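Local coordinates for protein glycosyl hydrolase (Rhizobium leguminosarum bv. trifolii, PDB 5NDX) that is a family 39 glycoside hydrolase, an iduronidase and bacterial orthologue of human alpha-L-iduronidase, and probably hydrolyses O-glycosidic bonds to iduronic acid, at residues A[563-568]-A[604-609]; A[163-168]-A[204-209]; A[29-34]-A[62-67]. The protein carries 2 engineered substitutions. All coordinates share one frame; numbering follows the deposited sequence.

Contact 1. Residues A[563-568]-A[604-609]; sequences PAIFYD and VCARDA. Unlike the reference sequence in segment 604-609: Arg607 (reference His). With SO4 (sulfate ion), chain G.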
# COMPACT_ATOMS: atom_id res chain seq x y z
N PRO A 563 9.39 15.66 7.41
CA PRO A 563 9.90 14.29 7.45
C PRO A 563 10.29 13.89 8.85
O PRO A 563 10.56 14.75 9.67
CB PRO A 563 11.17 14.37 6.58
CG PRO A 563 11.65 15.75 6.82
CD PRO A 563 10.39 16.59 6.87
N ALA A 564 10.39 12.59 9.10
CA ALA A 564 10.94 12.05 10.35
C ALA A 564 10.19 12.56 11.61
O ALA A 564 10.80 12.94 12.61
CB ALA A 564 12.42 12.35 10.46
N ILE A 565 8.86 12.57 11.51
CA ILE A 565 7.96 12.81 12.62
C ILE A 565 7.40 11.52 13.19
O ILE A 565 6.93 10.67 12.43
CB ILE A 565 6.78 13.70 12.20
CG1 ILE A 565 7.30 15.01 11.59
CG2 ILE A 565 5.91 14.03 13.41
CD1 ILE A 565 8.18 15.90 12.51
N PHE A 566 7.48 11.39 14.51
CA PHE A 566 6.99 10.25 15.26
C PHE A 566 5.90 10.67 16.25
O PHE A 566 5.99 11.75 16.84
CB PHE A 566 8.16 9.67 16.04
CG PHE A 566 9.28 9.23 15.16
CD1 PHE A 566 10.28 10.09 14.81
CD2 PHE A 566 9.27 7.94 14.64
CE1 PHE A 566 11.31 9.67 13.99
CE2 PHE A 566 10.31 7.52 13.83
CZ PHE A 566 11.31 8.40 13.50
N TYR A 567 4.90 9.83 16.48
CA TYR A 567 3.77 10.17 17.36
C TYR A 567 3.81 9.31 18.62
O TYR A 567 4.23 8.13 18.60
CB TYR A 567 2.42 10.04 16.63
CG TYR A 567 2.36 10.87 15.40
CD1 TYR A 567 2.01 12.23 15.45
CD2 TYR A 567 2.75 10.36 14.18
CE1 TYR A 567 2.03 13.01 14.29
CE2 TYR A 567 2.77 11.13 13.02
CZ TYR A 567 2.38 12.48 13.08
OH TYR A 567 2.42 13.23 11.91
N ASP A 568 3.43 9.94 19.72
CA ASP A 568 3.11 9.26 20.97
C ASP A 568 1.62 9.43 21.21
O ASP A 568 1.02 10.44 20.83
CB ASP A 568 3.82 9.95 22.11
CG ASP A 568 5.34 9.81 22.02
OD1 ASP A 568 5.86 8.82 21.45
OD2 ASP A 568 6.01 10.72 22.53
N VAL A 604 -2.63 12.92 21.38
CA VAL A 604 -1.57 12.54 20.46
C VAL A 604 -0.61 13.72 20.31
O VAL A 604 -1.07 14.84 20.08
CB VAL A 604 -2.16 12.09 19.11
CG1 VAL A 604 -1.04 11.68 18.18
CG2 VAL A 604 -3.08 10.90 19.31
N CYS A 605 0.70 13.46 20.49
CA CYS A 605 1.77 14.45 20.34
C CYS A 605 2.64 14.05 19.16
O CYS A 605 2.86 12.87 18.94
CB CYS A 605 2.65 14.48 21.61
SG CYS A 605 1.60 14.74 23.10
N ALA A 606 3.14 15.03 18.41
CA ALA A 606 4.18 14.79 17.43
C ALA A 606 5.51 15.07 18.07
O ALA A 606 5.59 15.93 18.97
CB ALA A 606 3.97 15.62 16.18
N ARG A 607 6.53 14.29 17.68
CA ARG A 607 7.92 14.47 18.10
C ARG A 607 8.81 14.46 16.88
O ARG A 607 8.67 13.61 16.01
CB ARG A 607 8.38 13.37 19.03
CG ARG A 607 8.00 13.61 20.47
CD ARG A 607 8.96 12.94 21.44
NE ARG A 607 8.35 13.08 22.76
CZ ARG A 607 8.50 14.12 23.57
NH1 ARG A 607 9.31 15.13 23.25
NH2 ARG A 607 7.85 14.16 24.73
N ASP A 608 9.68 15.45 16.77
CA ASP A 608 10.59 15.48 15.67
C ASP A 608 11.84 14.68 16.04
O ASP A 608 11.99 14.21 17.19
CB ASP A 608 10.91 16.90 15.21
CG ASP A 608 11.68 17.73 16.24
OD1 ASP A 608 12.28 17.17 17.18
OD2 ASP A 608 11.67 18.97 16.06
N ALA A 609 12.74 14.55 15.10
CA ALA A 609 13.92 13.73 15.34
C ALA A 609 14.93 14.39 16.30
O ALA A 609 15.85 13.74 16.78
CB ALA A 609 14.57 13.36 14.00
S SO4 G . 8.36 16.90 26.66
O1 SO4 G . 9.41 17.27 27.64
O2 SO4 G . 8.91 16.98 25.29
O3 SO4 G . 7.89 15.53 26.94
O4 SO4 G . 7.22 17.84 26.78
O HOH W 1 12.26 15.32 12.49
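Asp568 and Arg607, a histidine in the reference sequence, lie on one face of a two-stranded antiparallel ladder and lean obliquely across it toward each other. The extended Arg607 chain brings NE to within 3.3 Å of Asp568 OD2, forming a salt bridge whose hydrogen bond is weak, with the carboxylate and guanidinium planes turned 51° apart. Further out, the guanidinium uses its edge to grip a sulfate ion, probably from the crystallisation liquor: Arg607 NH2 gives a 2.6 Å bond to O3, while NH1 reaches O2. Phe566 shares this face, as does Cys605, whose disulfide to Cys617 ties the ladder to the segment leading into strand 618-620.

Tyr567 and Ala606 occupy the other face, and Ala606 CB is touched by Tyr567 CE1 at 3.8 Å and, from just before the strand pairing, by Ile565 CG2 at 3.7 Å. The Tyr567 ring also meets Trp556 edge to face. Backbone bonds fix the register, pairing Phe566 with Arg607 and Asp568 with Cys605. Phe566 N points almost straight (178°) at Arg607 O, 2.9 Å away. Where the strands part, a water bridges Ala564 O and Ala609 N.

The strands are the central pair of a four-stranded sheet ordered 579-580, 566-572, 601-607, 618-620, consistent with the C'-C-F-G sheet of a fibronectin type III-like domain.

Contact 2. Residues A[163-168]-A[204-209]; sequences YDACVA and SCLTGD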
# COMPACT_ATOMS: atom_id res chain seq x y z
N TYR A 163 -16.37 -1.53 -22.85
CA TYR A 163 -15.38 -0.43 -22.79
C TYR A 163 -15.98 0.88 -23.32
O TYR A 163 -15.93 1.94 -22.66
CB TYR A 163 -14.07 -0.79 -23.54
CG TYR A 163 -13.00 0.22 -23.27
CD1 TYR A 163 -12.22 0.14 -22.11
CD2 TYR A 163 -12.85 1.33 -24.08
CE1 TYR A 163 -11.29 1.11 -21.79
CE2 TYR A 163 -11.93 2.30 -23.78
CZ TYR A 163 -11.14 2.19 -22.63
OH TYR A 163 -10.23 3.18 -22.29
N ASP A 164 -16.61 0.79 -24.49
CA ASP A 164 -17.30 1.93 -25.12
C ASP A 164 -18.30 2.57 -24.20
O ASP A 164 -18.40 3.78 -24.15
CB ASP A 164 -18.04 1.48 -26.40
CG ASP A 164 -17.11 1.05 -27.51
OD1 ASP A 164 -15.99 1.58 -27.58
OD2 ASP A 164 -17.50 0.19 -28.34
N ALA A 165 -19.05 1.74 -23.50
CA ALA A 165 -20.11 2.18 -22.59
C ALA A 165 -19.53 2.85 -21.34
O ALA A 165 -20.05 3.89 -20.89
CB ALA A 165 -20.96 0.98 -22.19
N CYS A 166 -18.47 2.24 -20.78
CA CYS A 166 -17.71 2.89 -19.70
C CYS A 166 -17.26 4.30 -20.10
O CYS A 166 -17.50 5.23 -19.36
CB CYS A 166 -16.47 2.08 -19.31
SG CYS A 166 -16.89 0.53 -18.53
N VAL A 167 -16.62 4.42 -21.27
CA VAL A 167 -16.08 5.70 -21.73
C VAL A 167 -17.20 6.70 -22.01
O VAL A 167 -17.11 7.89 -21.59
CB VAL A 167 -15.19 5.54 -22.98
CG1 VAL A 167 -14.95 6.86 -23.72
CG2 VAL A 167 -13.85 4.93 -22.58
N ALA A 168 -18.24 6.25 -22.72
CA ALA A 168 -19.39 7.18 -22.98
C ALA A 168 -20.06 7.57 -21.66
O ALA A 168 -20.50 8.71 -21.48
CB ALA A 168 -20.41 6.55 -23.91
N SER A 204 -16.18 3.37 -31.70
CA SER A 204 -17.10 3.13 -30.60
C SER A 204 -18.46 2.75 -31.15
O SER A 204 -18.96 3.41 -32.04
CB SER A 204 -17.24 4.39 -29.75
OG SER A 204 -18.42 4.34 -28.97
N CYS A 205 -19.07 1.72 -30.58
CA CYS A 205 -20.42 1.33 -30.93
C CYS A 205 -21.50 2.28 -30.44
O CYS A 205 -22.66 2.02 -30.71
CB CYS A 205 -20.71 -0.07 -30.36
SG CYS A 205 -20.99 -0.15 -28.56
N LEU A 206 -21.17 3.35 -29.70
CA LEU A 206 -22.18 4.27 -29.15
C LEU A 206 -22.16 5.66 -29.76
O LEU A 206 -23.21 6.27 -29.98
CB LEU A 206 -22.02 4.41 -27.64
CG LEU A 206 -22.44 3.20 -26.83
CD1 LEU A 206 -21.84 3.33 -25.44
CD2 LEU A 206 -23.95 3.03 -26.76
N THR A 207 -20.96 6.19 -29.97
CA THR A 207 -20.75 7.27 -30.92
C THR A 207 -20.71 6.44 -32.20
O THR A 207 -21.18 5.29 -32.21
CB THR A 207 -19.42 8.03 -30.66
OG1 THR A 207 -18.30 7.24 -31.09
CG2 THR A 207 -19.23 8.38 -29.16
N GLY A 208 -20.17 6.94 -33.28
CA GLY A 208 -19.82 6.02 -34.38
C GLY A 208 -18.57 6.50 -35.04
O GLY A 208 -18.33 6.24 -36.21
N ASP A 209 -17.74 7.14 -34.23
CA ASP A 209 -16.94 8.24 -34.67
C ASP A 209 -15.60 8.14 -33.96
O ASP A 209 -15.32 8.88 -33.02
CB ASP A 209 -17.67 9.54 -34.30
CG ASP A 209 -16.87 10.78 -34.64
OD1 ASP A 209 -16.18 10.78 -35.68
OD2 ASP A 209 -16.93 11.76 -33.85
O HOH W 2 -17.72 5.06 -26.46
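The carboxylate of Asp164 is the flat group that meets the loop 204-209, and the backbone N-H of Cys205 comes to OD2 from above its plane, 73° out of it. Although off-plane, the bond is almost straight (177°), with Cys205 N 3.1 Å from Asp164 OD2. The other oxygen, Asp164 OD1, rests 3.6 Å from Ser204 CA. This joins helix 155-171, on the outside of the (beta/alpha)8 barrel, to the loop that carries the chain from helix 190-200 back to barrel strand 216-219. An aspartate suits the place because a buried acceptor pointing at the loop can take up a backbone N-H there.

Beside this polar grip, Leu206 lays a single methyl on the helix. Leu206 CD1 lies 3.5 Å from Ala165 CA and 3.8 Å from Ala168 CB, and the small alanines let it come close to the helix backbone. Arg114 of helix 110-131 also touches Leu206.

The loop is shaped from within by Ser204, whose hydroxyl is anti to the backbone N (chi1 161°) and accepts from Leu206 N at 3.0 Å from OG, making an ST turn. A water completes the join, 2.7 Å from Ser204 OG and giving a hydrogen bond of 2.7 Å to Asp164 O.

Contact 3. Residues A[29-34]-A[62-67]; sequences PAELLL and YNLLSA. Unlike the reference sequence in segment 62-67: Leu65 (reference Val).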
# COMPACT_ATOMS: atom_id res chain seq x y z
N PRO A 29 -13.99 -9.29 -1.80
CA PRO A 29 -14.92 -8.46 -2.55
C PRO A 29 -15.25 -7.18 -1.81
O PRO A 29 -14.87 -6.98 -0.64
CB PRO A 29 -16.18 -9.36 -2.63
CG PRO A 29 -16.23 -9.95 -1.25
CD PRO A 29 -14.74 -10.28 -0.98
N ALA A 30 -16.02 -6.35 -2.50
CA ALA A 30 -16.37 -5.01 -2.04
C ALA A 30 -17.13 -5.00 -0.72
O ALA A 30 -17.01 -4.04 0.05
CB ALA A 30 -17.18 -4.29 -3.11
N GLU A 31 -17.86 -6.07 -0.45
CA GLU A 31 -18.62 -6.19 0.80
C GLU A 31 -17.74 -6.09 2.04
O GLU A 31 -18.23 -5.66 3.09
CB GLU A 31 -19.38 -7.53 0.86
CG GLU A 31 -20.63 -7.59 -0.00
CD GLU A 31 -20.36 -7.89 -1.48
OE1 GLU A 31 -19.18 -8.10 -1.87
OE2 GLU A 31 -21.34 -7.90 -2.27
N LEU A 32 -16.45 -6.46 1.95
CA LEU A 32 -15.55 -6.28 3.11
C LEU A 32 -15.49 -4.87 3.55
O LEU A 32 -15.27 -4.63 4.74
CB LEU A 32 -14.13 -6.79 2.84
CG LEU A 32 -14.02 -8.28 2.59
CD1 LEU A 32 -12.56 -8.61 2.36
CD2 LEU A 32 -14.61 -9.09 3.73
N LEU A 33 -15.74 -3.90 2.66
CA LEU A 33 -15.73 -2.49 3.08
C LEU A 33 -16.81 -2.16 4.12
O LEU A 33 -16.70 -1.18 4.83
CB LEU A 33 -15.88 -1.55 1.89
CG LEU A 33 -14.69 -1.38 0.98
CD1 LEU A 33 -15.03 -0.80 -0.38
CD2 LEU A 33 -13.65 -0.48 1.65
N LEU A 34 -17.84 -2.98 4.22
CA LEU A 34 -18.89 -2.78 5.22
C LEU A 34 -18.58 -3.46 6.54
O LEU A 34 -19.30 -3.24 7.48
CB LEU A 34 -20.22 -3.33 4.71
CG LEU A 34 -20.59 -2.87 3.29
CD1 LEU A 34 -21.82 -3.61 2.78
CD2 LEU A 34 -20.77 -1.36 3.22
N TYR A 62 -19.89 -2.65 -7.99
CA TYR A 62 -21.30 -2.62 -8.44
C TYR A 62 -22.19 -3.79 -7.92
O TYR A 62 -23.41 -3.66 -7.96
CB TYR A 62 -21.38 -2.52 -9.96
CG TYR A 62 -21.07 -1.14 -10.55
CD1 TYR A 62 -21.46 0.03 -9.91
CD2 TYR A 62 -20.40 -1.03 -11.77
CE1 TYR A 62 -21.24 1.29 -10.47
CE2 TYR A 62 -20.14 0.22 -12.34
CZ TYR A 62 -20.58 1.38 -11.68
OH TYR A 62 -20.40 2.63 -12.23
N ASN A 63 -21.60 -4.86 -7.38
CA ASN A 63 -22.40 -5.86 -6.63
C ASN A 63 -22.99 -5.29 -5.37
O ASN A 63 -23.87 -5.89 -4.82
CB ASN A 63 -21.61 -7.13 -6.28
CG ASN A 63 -21.30 -7.98 -7.50
OD1 ASN A 63 -21.82 -7.75 -8.59
ND2 ASN A 63 -20.45 -8.95 -7.32
N LEU A 64 -22.49 -4.15 -4.90
CA LEU A 64 -23.10 -3.46 -3.79
C LEU A 64 -24.43 -2.78 -4.16
O LEU A 64 -25.20 -2.44 -3.28
CB LEU A 64 -22.15 -2.39 -3.21
CG LEU A 64 -20.86 -2.96 -2.59
CD1 LEU A 64 -19.97 -1.87 -2.01
CD2 LEU A 64 -21.15 -4.06 -1.54
N LEU A 65 -24.68 -2.55 -5.45
CA LEU A 65 -25.93 -1.95 -5.89
C LEU A 65 -26.99 -3.01 -6.06
O LEU A 65 -26.69 -4.17 -6.27
CB LEU A 65 -25.73 -1.23 -7.22
CG LEU A 65 -24.81 0.00 -7.26
CD1 LEU A 65 -24.93 0.64 -8.61
CD2 LEU A 65 -25.14 0.98 -6.16
N SER A 66 -28.25 -2.61 -5.99
CA SER A 66 -29.34 -3.49 -6.43
C SER A 66 -30.38 -2.65 -7.17
O SER A 66 -30.48 -1.43 -6.96
CB SER A 66 -29.93 -4.29 -5.25
OG SER A 66 -30.38 -3.38 -4.28
N ALA A 67 -31.08 -3.29 -8.11
CA ALA A 67 -32.14 -2.64 -8.91
C ALA A 67 -33.27 -2.29 -7.98
O ALA A 67 -33.75 -3.17 -7.26
CB ALA A 67 -32.67 -3.56 -9.99
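Leu64 fills the close-packed part of this contact with its two terminal methyls. Leu64 CD1 lies against Ala30 CB at 3.9 Å, and Leu64 CD2 slides alongside the Glu31 chain, 3.9 Å from Glu31 CG. The alanine is small enough to admit the branched end of the leucine, which comes nearer to 29-34 than the initial direction of its side chain would suggest. Ala81 of helix 76-87 also touches Leu64, so this side is buried, whereas Leu34 adds a looser touch, its CD1 4.4 Å from Leu64 CD2.

Both segments contain short 3-10 turns, and each follows one of the first two strands of the (beta/alpha)8 barrel, 24-27 and 55-58. In such barrels the loops after the strands gather at the active-site end, and here the side chain of Ala30 is about 12 Å from a bound iduronide ligand.

Toward solvent the fit slackens. The bend of Glu31 at chi2 (81°) lays its CG and its carboxylate, CD and OE2, together along the CD2 methyl of Leu64, at the partly exposed rim. Glu31 OE2 comes within 4.1 Å of Asn63 CB, a touch without a polar bond between the two residues. The amide of Asn63 is instead engaged outside the contact, where OD1 accepts from Asn99 N.

Along the chain the contacts follow in series: contact 3 closes before contact 2 opens, and contact 2 before contact 1. Contacts 3 and 2 belong to the catalytic (beta/alpha)8 barrel. Their centres are 26 Å apart and their nearest atoms about 7 Å apart, and helix 110-131 runs by both, with Trp116 meeting Tyr62 of one and Ala165 of the other. Contact 1 lies in the separate C-terminal beta domain, its centre 51 Å from contact 2, on the opposite side of the chain's centre, and 38 Å from contact 3. Ala564 and Ala609 there touch strands 436-445 and 518-526 of the nine-stranded sheet, so the small domain is packed against that sheet.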